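Local atomic coordinates of programmed cell death 6-interacting protein (PDB entry 5WA1), a protein that takes part in multivesicular body biogenesis, cytokinesis and membrane repair as a class E VPS factor, represented here by its Bro1 domain, which binds CHMP4 proteins. Residues F105-D118 / S129-C143. Residues are numbered along the deposited sequence; the frame is centred on the assembly and turned at random.
Sequences FSENQICLTFTWKD and SVKLALASLGYEKSC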
# COMPACT_ATOMS: atom_id res chain seq x y z
N PHE A 105 5.65 21.59 22.77
CA PHE A 105 4.38 21.38 22.09
C PHE A 105 3.41 20.52 22.89
O PHE A 105 2.21 20.57 22.63
CB PHE A 105 4.61 20.74 20.72
CG PHE A 105 4.80 21.74 19.62
CD1 PHE A 105 3.70 22.31 18.99
CD2 PHE A 105 6.06 22.10 19.21
CE1 PHE A 105 3.87 23.22 17.97
CE2 PHE A 105 6.24 23.02 18.20
CZ PHE A 105 5.14 23.58 17.58
N SER A 106 3.91 19.73 23.85
CA SER A 106 3.01 18.95 24.70
C SER A 106 2.04 19.86 25.45
O SER A 106 0.86 19.53 25.61
CB SER A 106 3.83 18.11 25.69
OG SER A 106 4.71 17.24 25.01
N GLU A 107 2.52 21.00 25.92
CA GLU A 107 1.66 22.05 26.44
C GLU A 107 1.21 22.95 25.30
O GLU A 107 1.91 23.12 24.31
CB GLU A 107 2.40 22.87 27.51
CG GLU A 107 3.59 23.65 26.97
CD GLU A 107 4.38 24.33 28.07
OE1 GLU A 107 5.60 24.04 28.18
OE2 GLU A 107 3.80 25.13 28.82
N ASN A 108 0.01 23.52 25.46
CA ASN A 108 -0.54 24.40 24.42
C ASN A 108 -0.20 25.86 24.72
O ASN A 108 -1.07 26.73 24.84
CB ASN A 108 -2.04 24.18 24.28
CG ASN A 108 -2.52 24.36 22.85
OD1 ASN A 108 -1.75 24.23 21.90
ND2 ASN A 108 -3.80 24.67 22.69
N GLN A 109 1.10 26.11 24.85
CA GLN A 109 1.63 27.47 24.87
C GLN A 109 2.13 27.92 23.50
O GLN A 109 2.29 29.13 23.29
CB GLN A 109 2.76 27.60 25.89
CG GLN A 109 2.28 27.66 27.33
CD GLN A 109 3.37 28.09 28.29
OE1 GLN A 109 4.55 28.14 27.93
NE2 GLN A 109 2.99 28.41 29.52
N ILE A 110 2.38 26.99 22.59
CA ILE A 110 2.59 27.29 21.18
C ILE A 110 1.27 27.02 20.48
O ILE A 110 0.84 25.87 20.36
CB ILE A 110 3.74 26.46 20.58
CG1 ILE A 110 5.10 26.92 21.10
CG2 ILE A 110 3.72 26.56 19.06
CD1 ILE A 110 5.55 26.26 22.38
N CYS A 111 0.61 28.08 20.03
CA CYS A 111 -0.69 27.96 19.37
C CYS A 111 -0.46 27.66 17.89
O CYS A 111 -0.03 28.54 17.13
CB CYS A 111 -1.52 29.22 19.56
SG CYS A 111 -0.72 30.78 19.09
N LEU A 112 -0.73 26.42 17.50
CA LEU A 112 -0.60 25.98 16.12
C LEU A 112 -1.75 25.03 15.85
O LEU A 112 -1.86 24.00 16.51
CB LEU A 112 0.74 25.26 15.89
CG LEU A 112 1.86 25.99 15.16
CD1 LEU A 112 3.06 25.07 15.02
CD2 LEU A 112 1.39 26.47 13.80
N THR A 113 -2.60 25.37 14.88
CA THR A 113 -3.77 24.55 14.55
C THR A 113 -3.66 24.05 13.12
O THR A 113 -3.63 24.84 12.17
CB THR A 113 -5.07 25.33 14.75
OG1 THR A 113 -5.26 25.58 16.15
CG2 THR A 113 -6.25 24.53 14.22
N PHE A 114 -3.62 22.74 12.97
CA PHE A 114 -3.59 22.11 11.66
C PHE A 114 -4.99 21.64 11.30
O PHE A 114 -5.65 20.97 12.11
CB PHE A 114 -2.60 20.95 11.63
CG PHE A 114 -1.24 21.30 12.17
CD1 PHE A 114 -0.31 21.94 11.37
CD2 PHE A 114 -0.90 20.99 13.48
CE1 PHE A 114 0.94 22.27 11.87
CE2 PHE A 114 0.34 21.31 13.98
CZ PHE A 114 1.27 21.95 13.18
N THR A 115 -5.44 22.01 10.11
CA THR A 115 -6.76 21.64 9.61
C THR A 115 -6.57 20.72 8.41
O THR A 115 -5.90 21.10 7.45
CB THR A 115 -7.57 22.87 9.22
OG1 THR A 115 -7.71 23.72 10.37
CG2 THR A 115 -8.94 22.47 8.72
N TRP A 116 -7.16 19.53 8.48
CA TRP A 116 -7.05 18.53 7.44
C TRP A 116 -8.43 18.02 7.06
O TRP A 116 -9.33 17.94 7.91
CB TRP A 116 -6.18 17.35 7.89
CG TRP A 116 -4.73 17.68 7.99
CD1 TRP A 116 -4.11 18.33 9.01
CD2 TRP A 116 -3.71 17.36 7.03
NE1 TRP A 116 -2.76 18.44 8.75
CE2 TRP A 116 -2.49 17.85 7.54
CE3 TRP A 116 -3.72 16.71 5.80
CZ2 TRP A 116 -1.29 17.71 6.86
CZ3 TRP A 116 -2.52 16.57 5.12
CH2 TRP A 116 -1.32 17.07 5.65
N LYS A 117 -8.58 17.71 5.81
CA LYS A 117 -9.81 17.22 5.28
C LYS A 117 -9.76 15.69 5.12
O LYS A 117 -8.70 15.12 4.96
CB LYS A 117 -10.02 17.87 3.95
CG LYS A 117 -11.41 17.76 3.41
CD LYS A 117 -11.45 18.31 2.01
CE LYS A 117 -12.76 17.96 1.36
NZ LYS A 117 -12.62 17.92 -0.11
N ASP A 118 -10.90 15.04 5.21
CA ASP A 118 -10.94 13.58 5.05
C ASP A 118 -10.53 13.19 3.64
O ASP A 118 -10.95 13.81 2.66
CB ASP A 118 -12.34 13.05 5.35
CG ASP A 118 -12.36 11.55 5.54
OD1 ASP A 118 -12.48 10.82 4.52
OD2 ASP A 118 -12.26 11.09 6.69
N SER A 129 -17.71 20.10 3.73
CA SER A 129 -16.78 18.99 3.69
C SER A 129 -16.52 18.45 5.10
O SER A 129 -16.94 19.04 6.10
CB SER A 129 -15.47 19.39 3.03
OG SER A 129 -14.82 20.41 3.76
N VAL A 130 -15.83 17.32 5.16
CA VAL A 130 -15.49 16.67 6.42
C VAL A 130 -14.06 17.09 6.76
O VAL A 130 -13.10 16.56 6.19
CB VAL A 130 -15.65 15.15 6.34
CG1 VAL A 130 -15.28 14.51 7.68
CG2 VAL A 130 -17.08 14.80 5.96
N LYS A 131 -13.94 18.04 7.68
CA LYS A 131 -12.66 18.60 8.10
C LYS A 131 -12.47 18.37 9.59
O LYS A 131 -13.43 18.17 10.34
CB LYS A 131 -12.59 20.10 7.80
CG LYS A 131 -12.66 20.48 6.33
CD LYS A 131 -12.59 21.99 6.16
CE LYS A 131 -12.47 22.39 4.70
NZ LYS A 131 -12.38 23.87 4.54
N LEU A 132 -11.21 18.41 10.02
CA LEU A 132 -10.88 18.37 11.44
C LEU A 132 -9.68 19.27 11.70
O LEU A 132 -8.66 19.16 11.01
CB LEU A 132 -10.59 16.94 11.91
CG LEU A 132 -10.02 16.81 13.33
CD1 LEU A 132 -10.95 17.43 14.37
CD2 LEU A 132 -9.73 15.35 13.66
N ALA A 133 -9.80 20.14 12.71
CA ALA A 133 -8.72 21.04 13.09
C ALA A 133 -8.30 20.74 14.52
O ALA A 133 -9.15 20.71 15.42
CB ALA A 133 -9.15 22.50 12.95
N LEU A 134 -7.01 20.52 14.73
CA LEU A 134 -6.48 20.22 16.05
C LEU A 134 -5.15 20.94 16.26
O LEU A 134 -4.34 21.04 15.34
CB LEU A 134 -6.28 18.72 16.25
CG LEU A 134 -7.56 17.87 16.32
CD1 LEU A 134 -7.21 16.40 16.33
CD2 LEU A 134 -8.37 18.24 17.55
N ALA A 135 -4.95 21.42 17.49
CA ALA A 135 -3.66 22.00 17.89
C ALA A 135 -2.77 20.88 18.44
O ALA A 135 -2.54 20.75 19.65
CB ALA A 135 -3.87 23.12 18.91
N SER A 136 -2.28 20.05 17.52
CA SER A 136 -1.52 18.86 17.90
C SER A 136 -0.49 18.52 16.84
O SER A 136 -0.83 18.37 15.66
CB SER A 136 -2.44 17.67 18.13
OG SER A 136 -1.71 16.53 18.57
N LEU A 137 0.77 18.38 17.27
CA LEU A 137 1.80 17.89 16.37
C LEU A 137 1.55 16.43 15.98
O LEU A 137 1.81 16.03 14.84
CB LEU A 137 3.18 18.02 17.02
CG LEU A 137 4.31 18.44 16.09
CD1 LEU A 137 3.85 19.56 15.17
CD2 LEU A 137 5.51 18.89 16.91
N GLY A 138 1.04 15.63 16.92
CA GLY A 138 0.73 14.25 16.61
C GLY A 138 -0.29 14.11 15.50
O GLY A 138 -0.21 13.19 14.68
N TYR A 139 -1.27 15.02 15.46
CA TYR A 139 -2.24 15.04 14.36
C TYR A 139 -1.55 15.36 13.04
O TYR A 139 -1.81 14.71 12.02
CB TYR A 139 -3.33 16.06 14.67
CG TYR A 139 -4.44 16.17 13.63
CD1 TYR A 139 -5.04 15.04 13.10
CD2 TYR A 139 -4.90 17.42 13.21
CE1 TYR A 139 -6.07 15.14 12.16
CE2 TYR A 139 -5.92 17.53 12.28
CZ TYR A 139 -6.50 16.40 11.76
OH TYR A 139 -7.52 16.53 10.84
N GLU A 140 -0.68 16.37 13.04
CA GLU A 140 0.03 16.74 11.82
C GLU A 140 0.90 15.59 11.33
O GLU A 140 0.85 15.22 10.15
CB GLU A 140 0.87 18.00 12.06
CG GLU A 140 1.77 18.38 10.90
CD GLU A 140 1.06 19.21 9.83
OE1 GLU A 140 -0.19 19.25 9.82
OE2 GLU A 140 1.77 19.84 9.01
N LYS A 141 1.70 15.00 12.23
CA LYS A 141 2.49 13.82 11.89
C LYS A 141 1.64 12.73 11.24
O LYS A 141 2.04 12.14 10.22
CB LYS A 141 3.16 13.25 13.14
CG LYS A 141 4.30 14.06 13.72
CD LYS A 141 4.63 13.59 15.13
CE LYS A 141 4.79 12.07 15.20
NZ LYS A 141 4.86 11.59 16.61
N SER A 142 0.48 12.44 11.83
CA SER A 142 -0.34 11.33 11.34
C SER A 142 -0.86 11.60 9.93
O SER A 142 -0.89 10.69 9.09
CB SER A 142 -1.51 11.07 12.29
OG SER A 142 -1.06 10.55 13.51
N CYS A 143 -1.31 12.83 9.68
CA CYS A 143 -1.84 13.16 8.36
C CYS A 143 -0.73 13.25 7.33
O CYS A 143 -0.92 12.85 6.17
CB CYS A 143 -2.60 14.49 8.43
SG CYS A 143 -4.02 14.47 9.54
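W116 and F114 reach from strand 114-117 onto the first turns of helix 137-157, where C143, E140 and Y139 receive them. C143 lies against one face of the W116 indole: its CB stands 3.4 Å from the centroid of the six-membered ring, while SG, turned beside the backbone N (chi1 -61°), sits over the five-membered ring. In the indole plane, W116 NE1 donates to E140 OE1 at 2.9 Å, meeting the carboxylate oxygen nearly along its C-O axis. E140 bends at chi2 (85°), laying its carboxylate over the F114 ring with the two planes 28° apart; E140 CB lies over the ring centre, 3.8 Å from the F114 centroid, a CH-pi contact. R71 and Y92 hold E140 OE2, so this buried acid is gripped at both oxygens. The edge of W116 also points at the face of Y139, a T-shaped pair. Y139 OH in turn donates to L132 O at 2.9 Å, approaching from the opposite face of that carbonyl to W116 N. Paired F114-L134 and W116-L132 backbone bonds join strands 114-117 and 131-134 into an antiparallel pair, while T115 and K117 also bond through the backbone to S34 and K32; the face carrying F114, W116 and L134 packs on the helical, TPR-like body of the Bro1 domain.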